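PDB 2W2L: D-mandelate dehydrogenase from Rhodotorula graminis, which binds NAD and probably interconverts D-mandelate and its 2-keto acid as a member of the D-isomer specific 2-hydroxyacid dehydrogenases. Local coordinates for residues L124-F129 with H184-K189. Numbering follows the deposited sequence.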
ATOM      1  N   LEU A 124      -0.586   0.361   4.987  1.00 14.57           N
ATOM      2  CA  LEU A 124       0.250   0.154   6.172  1.00 14.80           C
ATOM      3  C   LEU A 124       0.514  -1.321   6.370  1.00 14.97           C
ATOM      4  O   LEU A 124       1.568  -1.695   6.863  1.00 14.98           O
ATOM      5  CB  LEU A 124      -0.408   0.711   7.426  1.00 14.63           C
ATOM      6  CG  LEU A 124      -0.708   2.192   7.546  1.00 13.54           C
ATOM      7  CD1 LEU A 124      -1.772   2.359   8.596  1.00 11.36           C
ATOM      8  CD2 LEU A 124       0.566   2.960   7.920  1.00 14.73           C
ATOM      9  N   ILE A 125      -0.468  -2.150   6.026  1.00 15.17           N
ATOM     10  CA  ILE A 125      -0.301  -3.582   6.139  1.00 15.87           C
ATOM     11  C   ILE A 125       0.826  -4.024   5.195  1.00 16.73           C
ATOM     12  O   ILE A 125       1.766  -4.724   5.611  1.00 17.65           O
ATOM     13  CB  ILE A 125      -1.588  -4.301   5.803  1.00 16.20           C
ATOM     14  CG1 ILE A 125      -2.622  -4.070   6.905  1.00 15.73           C
ATOM     15  CG2 ILE A 125      -1.320  -5.782   5.577  1.00 16.17           C
ATOM     16  CD1 ILE A 125      -4.066  -4.482   6.499  1.00 18.64           C
ATOM     17  N   LEU A 126       0.759  -3.581   3.941  1.00 16.99           N
ATOM     18  CA  LEU A 126       1.851  -3.807   2.991  1.00 16.93           C
ATOM     19  C   LEU A 126       3.136  -3.331   3.618  1.00 17.02           C
ATOM     20  O   LEU A 126       4.134  -4.042   3.615  1.00 18.72           O
ATOM     21  CB  LEU A 126       1.593  -3.133   1.637  1.00 16.29           C
ATOM     22  CG  LEU A 126       0.454  -3.801   0.830  1.00 15.80           C
ATOM     23  CD1 LEU A 126      -0.157  -2.894  -0.216  1.00 12.91           C
ATOM     24  CD2 LEU A 126       0.935  -5.084   0.157  1.00 16.35           C
ATOM     25  N   SER A 127       3.103  -2.180   4.252  1.00 16.93           N
ATOM     26  CA  SER A 127       4.339  -1.627   4.812  1.00 16.61           C
ATOM     27  C   SER A 127       4.965  -2.479   5.929  1.00 16.29           C
ATOM     28  O   SER A 127       6.186  -2.583   6.001  1.00 15.79           O
ATOM     29  CB  SER A 127       4.132  -0.199   5.280  1.00 15.94           C
ATOM     30  OG  SER A 127       5.385   0.303   5.668  1.00 17.62           O
ATOM     31  N   VAL A 128       4.136  -3.121   6.753  1.00 15.89           N
ATOM     32  CA  VAL A 128       4.670  -3.918   7.852  1.00 15.89           C
ATOM     33  C   VAL A 128       4.938  -5.391   7.510  1.00 15.87           C
ATOM     34  O   VAL A 128       5.677  -6.078   8.229  1.00 16.31           O
ATOM     35  CB  VAL A 128       3.863  -3.765   9.198  1.00 16.39           C
ATOM     36  CG1 VAL A 128       3.778  -2.299   9.620  1.00 15.25           C
ATOM     37  CG2 VAL A 128       2.473  -4.427   9.130  1.00 14.90           C
ATOM     38  N   PHE A 129       4.352  -5.891   6.429  1.00 14.97           N
ATOM     39  CA  PHE A 129       4.831  -7.165   5.898  1.00 14.22           C
ATOM     40  C   PHE A 129       6.168  -7.095   5.117  1.00 13.94           C
ATOM     41  O   PHE A 129       6.952  -8.043   5.124  1.00 12.29           O
ATOM     42  CB  PHE A 129       3.747  -7.823   5.071  1.00 15.04           C
ATOM     43  CG  PHE A 129       2.843  -8.671   5.888  1.00 14.55           C
ATOM     44  CD1 PHE A 129       3.169 -10.004   6.131  1.00 13.79           C
ATOM     45  CD2 PHE A 129       1.730  -8.136   6.470  1.00 13.84           C
ATOM     46  CE1 PHE A 129       2.382 -10.804   6.914  1.00 13.62           C
ATOM     47  CE2 PHE A 129       0.927  -8.924   7.244  1.00 18.34           C
ATOM     48  CZ  PHE A 129       1.244 -10.270   7.467  1.00 16.91           C
ATOM     49  N   HIS A 184      -9.467 -10.786  -0.447  1.00 18.11           N
ATOM     50  CA  HIS A 184      -9.468 -11.114  -1.871  1.00 19.35           C
ATOM     51  C   HIS A 184      -8.376 -10.361  -2.631  1.00 19.59           C
ATOM     52  O   HIS A 184      -8.000 -10.772  -3.699  1.00 20.07           O
ATOM     53  CB  HIS A 184     -10.849 -10.837  -2.519  1.00 19.68           C
ATOM     54  CG  HIS A 184     -12.014 -11.288  -1.684  1.00 20.56           C
ATOM     55  ND1 HIS A 184     -13.150 -10.521  -1.510  1.00 23.54           N
ATOM     56  CD2 HIS A 184     -12.208 -12.411  -0.951  1.00 20.54           C
ATOM     57  CE1 HIS A 184     -13.994 -11.148  -0.708  1.00 19.76           C
ATOM     58  NE2 HIS A 184     -13.434 -12.285  -0.336  1.00 21.15           N
ATOM     59  N   GLY A 185      -7.900  -9.233  -2.112  1.00 19.34           N
ATOM     60  CA  GLY A 185      -6.770  -8.565  -2.740  1.00 18.38           C
ATOM     61  C   GLY A 185      -5.482  -9.348  -2.498  1.00 18.29           C
ATOM     62  O   GLY A 185      -4.910  -9.947  -3.447  1.00 18.33           O
ATOM     63  N   LEU A 186      -5.057  -9.377  -1.230  1.00 16.63           N
ATOM     64  CA  LEU A 186      -3.747  -9.892  -0.865  1.00 15.98           C
ATOM     65  C   LEU A 186      -3.690 -11.404  -0.639  1.00 15.73           C
ATOM     66  O   LEU A 186      -2.620 -11.983  -0.650  1.00 14.68           O
ATOM     67  CB  LEU A 186      -3.189  -9.126   0.351  1.00 15.95           C
ATOM     68  CG  LEU A 186      -3.104  -7.587   0.223  1.00 17.60           C
ATOM     69  CD1 LEU A 186      -2.290  -6.907   1.349  1.00 16.12           C
ATOM     70  CD2 LEU A 186      -2.505  -7.177  -1.171  1.00 18.71           C
ATOM     71  N   GLY A 187      -4.845 -12.047  -0.462  1.00 16.26           N
ATOM     72  CA  GLY A 187      -4.901 -13.463  -0.114  1.00 16.30           C
ATOM     73  C   GLY A 187      -4.626 -13.725   1.380  1.00 17.36           C
ATOM     74  O   GLY A 187      -4.135 -14.817   1.751  1.00 16.52           O
ATOM     75  N   MET A 188      -4.922 -12.740   2.242  1.00 17.55           N
ATOM     76  CA  MET A 188      -4.787 -12.921   3.697  1.00 18.50           C
ATOM     77  C   MET A 188      -5.991 -13.673   4.226  1.00 19.40           C
ATOM     78  O   MET A 188      -7.022 -13.769   3.550  1.00 18.86           O
ATOM     79  CB  MET A 188      -4.678 -11.592   4.441  1.00 17.55           C
ATOM     80  CG  MET A 188      -3.448 -10.830   4.123  1.00 17.59           C
ATOM     81  SD  MET A 188      -3.225  -9.508   5.323  1.00 19.49           S
ATOM     82  CE  MET A 188      -2.395 -10.342   6.681  1.00 21.67           C
ATOM     83  N   LYS A 189      -5.862 -14.201   5.440  1.00 21.06           N
ATOM     84  CA  LYS A 189      -7.017 -14.816   6.111  1.00 22.64           C
ATOM     85  C   LYS A 189      -7.520 -13.894   7.208  1.00 23.66           C
ATOM     86  O   LYS A 189      -6.779 -13.032   7.737  1.00 24.24           O
ATOM     87  CB  LYS A 189      -6.692 -16.227   6.628  1.00 22.82           C
ATOM     88  CG  LYS A 189      -6.492 -17.269   5.527  1.00 21.52           C
ATOM     89  CD  LYS A 189      -5.931 -18.570   6.109  1.00 22.80           C
ATOM     90  CE  LYS A 189      -5.056 -19.369   5.069  1.00 24.91           C
ATOM     91  NZ  LYS A 189      -4.424 -20.640   5.592  1.00 23.86           N
TER
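Met188 reaches Phe129 with its terminal methyl, and this Met-aromatic contact is one of two kinds of interaction joining 124-129 to 184-189. Met188 CE lies 3.7 Å from both CE2 and CZ of Phe129. Met188 SD sits 5.5 Å from the centroid of the Phe129 ring and 44° off its normal, so the approach is oblique. The two side chains come from opposite directions, and the turn about the CG-SD bond (chi3 84°) brings the methyl to the CE2-CZ side of the ring. Against the same ring, Arg251 makes a cation-pi contact and His164 an edge-to-face one.

The remaining contacts are apolar. Leu186 CD1 meets Leu126 CD2 at 3.9 Å, with Leu126 CG 4.2 Å from the same methyl. Ile125 bridges the two partners loosely: its CG2, anti to the backbone N, stands 4.2 Å from the thioether SD of Met188 and 4.5 Å from Leu186 CD1. All five residues are buried, yet the segments bury just 192 Å² between them, and the CA atoms of Leu126 and Leu186 remain 9.1 Å apart; side-chain ends thus carry the contact.

Gly187, with positive phi, is the first residue to leave helical conformation before strand 189-193. Ile125 of helix 114-130 and Met188, in this link, both rest on Leu166 of strand 165-169, placing the contact beside the parallel sheet of the Rossmann-type NAD-binding domain.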